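Local coordinates for protein rhamnosidase B (Bacillus sp., PDB 2OKX) that probably hydrolyses terminal alpha-L-rhamnose from glycosides, as an alpha-L-rhamnosidase of glycoside hydrolase family 78, at residues Val416-Ile420 / Leu421-Glu425; Leu455-Pro458 / Ala459-Ile463. All blocks are in the same frame, centred on the assembly; numbering follows the deposited sequence.

How the contacts relate
Contact 1 comes first along the chain and closes before contact 2 opens. Their centres are about 18 Å apart and their nearest atoms about 8 Å, so they do not touch. Contact 1 is the turn that leaves helix 414-417 and leads toward strand 427-428, with a calcium ion bound on it. Contact 2 is the turn between strands 450-457 and 462-472, which belong to two different sheets. Strand 520-528 links them. It pairs with strands 427-428 and 450-457, its Leu521 touches both Ala419 and Leu455, and its His522 gives the calcium ion a second protein ligand. Both turns therefore belong to one beta-rich region.

Contact 1 of 2, residues Val416-Ile420 / Leu421-Glu425; sequences VLNAI and LPVPE. With CA (calcium ion), chain C.
Asn418 O accepts a hydrogen bond from Leu421 N at 3.2 Å, which closes the 3-10 turn 418-420. Water 1 lies 2.8 Å from Asn418 O and 2.9 Å from Glu425 O. It can donate to both, but it has more acceptors in reach than protons, so not every one need be served at once. It is therefore a probable bridge between the 3-10 turn and the end of the loop. Water 2 donates to Leu421 O.

Both waters are ligands of a calcium ion. Val423 O binds the ion directly at 2.5 Å, and water 3 is a further ligand. The chain thus makes a calcium-binding loop after the 3-10 turn that ends helix 414-417, with Pro422 at the centre of an inverse gamma turn. His522 O, on strand 520-528, also binds the metal.

The remaining contacts are van der Waals. Leu421 folds back over the turn, its CG anti to its own carbonyl carbon (chi1 -61°). This puts Leu421 CG 3.5 Å from Leu417 O. Leu421 CG also meets Ile420 CG1, at 4.3 Å. The Ile420 side chain itself turns to the interior, onto Ile208, Ile441 and Ile524. Asn418 CB lies 3.2 Å from Glu425 O, the carbonyl that water 1 also reaches.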
# COMPACT_ATOMS: atom_id res chain seq x y z
N VAL A 416 12.24 27.60 15.57
CA VAL A 416 11.81 26.60 14.61
C VAL A 416 10.68 25.71 15.12
O VAL A 416 9.84 25.26 14.34
CB VAL A 416 13.01 25.71 14.18
CG1 VAL A 416 12.57 24.71 13.12
CG2 VAL A 416 14.12 26.60 13.65
N LEU A 417 10.63 25.48 16.43
CA LEU A 417 9.57 24.64 16.99
C LEU A 417 8.19 25.18 16.63
O LEU A 417 7.24 24.42 16.49
CB LEU A 417 9.72 24.53 18.51
CG LEU A 417 11.03 23.92 19.00
CD1 LEU A 417 10.98 23.76 20.51
CD2 LEU A 417 11.27 22.57 18.33
N ASN A 418 8.08 26.50 16.47
CA ASN A 418 6.80 27.12 16.12
C ASN A 418 6.24 26.54 14.83
O ASN A 418 5.04 26.59 14.59
CB ASN A 418 6.97 28.64 15.94
CG ASN A 418 7.25 29.36 17.25
OD1 ASN A 418 7.70 30.51 17.24
ND2 ASN A 418 6.97 28.71 18.37
N ALA A 419 7.13 26.01 13.99
CA ALA A 419 6.71 25.45 12.71
C ALA A 419 5.75 24.27 12.83
O ALA A 419 4.98 24.00 11.91
CB ALA A 419 7.94 25.04 11.90
N ILE A 420 5.78 23.57 13.96
CA ILE A 420 4.90 22.42 14.13
C ILE A 420 3.81 22.65 15.17
O ILE A 420 3.11 21.72 15.55
CB ILE A 420 5.69 21.17 14.55
CG1 ILE A 420 6.39 21.43 15.89
CG2 ILE A 420 6.69 20.80 13.47
CD1 ILE A 420 6.88 20.17 16.58
N LEU A 421 3.67 23.89 15.62
CA LEU A 421 2.68 24.24 16.63
C LEU A 421 1.55 25.11 16.08
O LEU A 421 1.78 25.96 15.21
CB LEU A 421 3.35 24.99 17.79
CG LEU A 421 4.44 24.23 18.56
CD1 LEU A 421 5.08 25.14 19.59
CD2 LEU A 421 3.83 23.00 19.24
N PRO A 422 0.32 24.90 16.56
CA PRO A 422 -0.80 25.71 16.07
C PRO A 422 -0.82 27.04 16.83
O PRO A 422 -1.68 27.27 17.69
CB PRO A 422 -2.01 24.83 16.36
CG PRO A 422 -1.61 24.14 17.63
CD PRO A 422 -0.16 23.77 17.38
N VAL A 423 0.15 27.90 16.52
CA VAL A 423 0.29 29.21 17.15
C VAL A 423 0.48 30.28 16.08
O VAL A 423 0.81 29.97 14.94
CB VAL A 423 1.51 29.25 18.11
CG1 VAL A 423 1.33 28.25 19.23
CG2 VAL A 423 2.80 28.95 17.34
N PRO A 424 0.27 31.56 16.43
CA PRO A 424 0.43 32.64 15.45
C PRO A 424 1.87 32.92 15.02
O PRO A 424 2.10 33.28 13.87
CB PRO A 424 -0.21 33.84 16.15
CG PRO A 424 0.02 33.55 17.60
CD PRO A 424 -0.30 32.08 17.69
N GLU A 425 2.83 32.76 15.93
CA GLU A 425 4.24 33.02 15.60
C GLU A 425 4.83 31.94 14.70
O GLU A 425 4.77 30.75 15.02
CB GLU A 425 5.09 33.13 16.88
CG GLU A 425 4.53 34.09 17.92
CD GLU A 425 3.75 33.38 19.02
OE1 GLU A 425 3.05 32.40 18.70
OE2 GLU A 425 3.84 33.80 20.19
CA CA C . 1.33 29.23 12.64
O HOH W 1 3.18 28.57 13.88
O HOH W 2 0.28 27.22 13.11
O HOH W 3 2.37 31.31 12.05

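Contact 2 of 2, residues Leu455-Pro458 / Ala459-Ile463; sequences LEAP and AGTII
Thr461 lies obliquely across Pro458 and grips its carbonyl twice. Thr461 OG1 donates to Pro458 O at 2.9 Å, and Thr461 N donates to Pro458 O at 3.3 Å. Both donors come from the same face of the carbonyl plane, each tilted out of it by a little over 35°. The hydroxyl can do this because OG1 sits beside its own backbone N, with chi1 at -63°. That position also sets Thr461 OG1 close to the proline ring, 3.4 Å from Pro458 CD. A valine in place of Thr461 would probably leave Pro458 O with the backbone N-H alone of these two donors, and the turn less firmly closed.

Ala457 turns its methyl inward to Thr461, with Ala457 CB 4.0 Å from Thr461 CB. Further from the turn, Leu455 and Ile463 reach toward each other tip to tip. Leu455 CD2 meets Ile463 CD1 at 3.9 Å. The inward row Leu455, Ala457, Thr461 and Ile463 is buried, and Leu521, Leu510 and Val512 pack on it from other strands.

At the tip, Ala459 points its methyl away, and its N donates to Glu492 OE1. Gly460 has a positive phi of 91°, where a side chain would jam against the preceding carbonyl oxygen. Residues 458-461 form a type II beta turn with glycine at its third position, here joining strands 450-457 and 462-472 of the concanavalin-like domain.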
# COMPACT_ATOMS: atom_id res chain seq x y z
N LEU A 455 3.86 28.88 4.35
CA LEU A 455 5.12 29.55 4.61
C LEU A 455 5.30 30.81 3.78
O LEU A 455 4.52 31.09 2.87
CB LEU A 455 6.27 28.58 4.33
CG LEU A 455 6.33 27.98 2.91
CD1 LEU A 455 6.81 29.02 1.91
CD2 LEU A 455 7.28 26.78 2.90
N GLU A 456 6.34 31.57 4.11
CA GLU A 456 6.71 32.78 3.39
C GLU A 456 8.14 32.52 2.95
O GLU A 456 8.95 32.09 3.76
CB GLU A 456 6.70 34.01 4.30
CG GLU A 456 5.36 34.35 4.91
CD GLU A 456 5.43 35.60 5.76
OE1 GLU A 456 4.82 35.60 6.85
OE2 GLU A 456 6.08 36.57 5.34
N ALA A 457 8.44 32.78 1.69
CA ALA A 457 9.79 32.56 1.20
C ALA A 457 10.05 33.31 -0.09
O ALA A 457 9.12 33.72 -0.78
CB ALA A 457 10.04 31.06 0.99
N PRO A 458 11.33 33.50 -0.42
CA PRO A 458 11.70 34.21 -1.66
C PRO A 458 11.28 33.33 -2.83
O PRO A 458 11.17 32.11 -2.69
CB PRO A 458 13.22 34.32 -1.56
CG PRO A 458 13.48 34.31 -0.08
CD PRO A 458 12.52 33.26 0.42
N ALA A 459 11.05 33.94 -3.99
CA ALA A 459 10.65 33.18 -5.17
C ALA A 459 11.77 32.22 -5.56
O ALA A 459 12.95 32.56 -5.48
CB ALA A 459 10.34 34.12 -6.32
N GLY A 460 11.40 31.02 -5.98
CA GLY A 460 12.40 30.05 -6.39
C GLY A 460 12.88 29.12 -5.28
O GLY A 460 13.57 28.13 -5.56
N THR A 461 12.55 29.44 -4.04
CA THR A 461 12.98 28.60 -2.93
C THR A 461 12.42 27.19 -3.12
O THR A 461 11.24 27.01 -3.45
CB THR A 461 12.49 29.15 -1.57
OG1 THR A 461 13.09 30.44 -1.33
CG2 THR A 461 12.88 28.21 -0.43
N ILE A 462 13.27 26.19 -2.94
CA ILE A 462 12.86 24.80 -3.09
C ILE A 462 12.46 24.18 -1.75
O ILE A 462 13.20 24.28 -0.77
CB ILE A 462 14.00 23.94 -3.68
CG1 ILE A 462 14.31 24.38 -5.11
CG2 ILE A 462 13.62 22.46 -3.64
CD1 ILE A 462 15.55 23.71 -5.69
N ILE A 463 11.29 23.56 -1.72
CA ILE A 463 10.79 22.90 -0.52
C ILE A 463 10.64 21.41 -0.84
O ILE A 463 9.72 21.01 -1.55
CB ILE A 463 9.42 23.46 -0.08
CG1 ILE A 463 9.51 24.98 0.14
CG2 ILE A 463 8.98 22.79 1.22
CD1 ILE A 463 10.49 25.40 1.24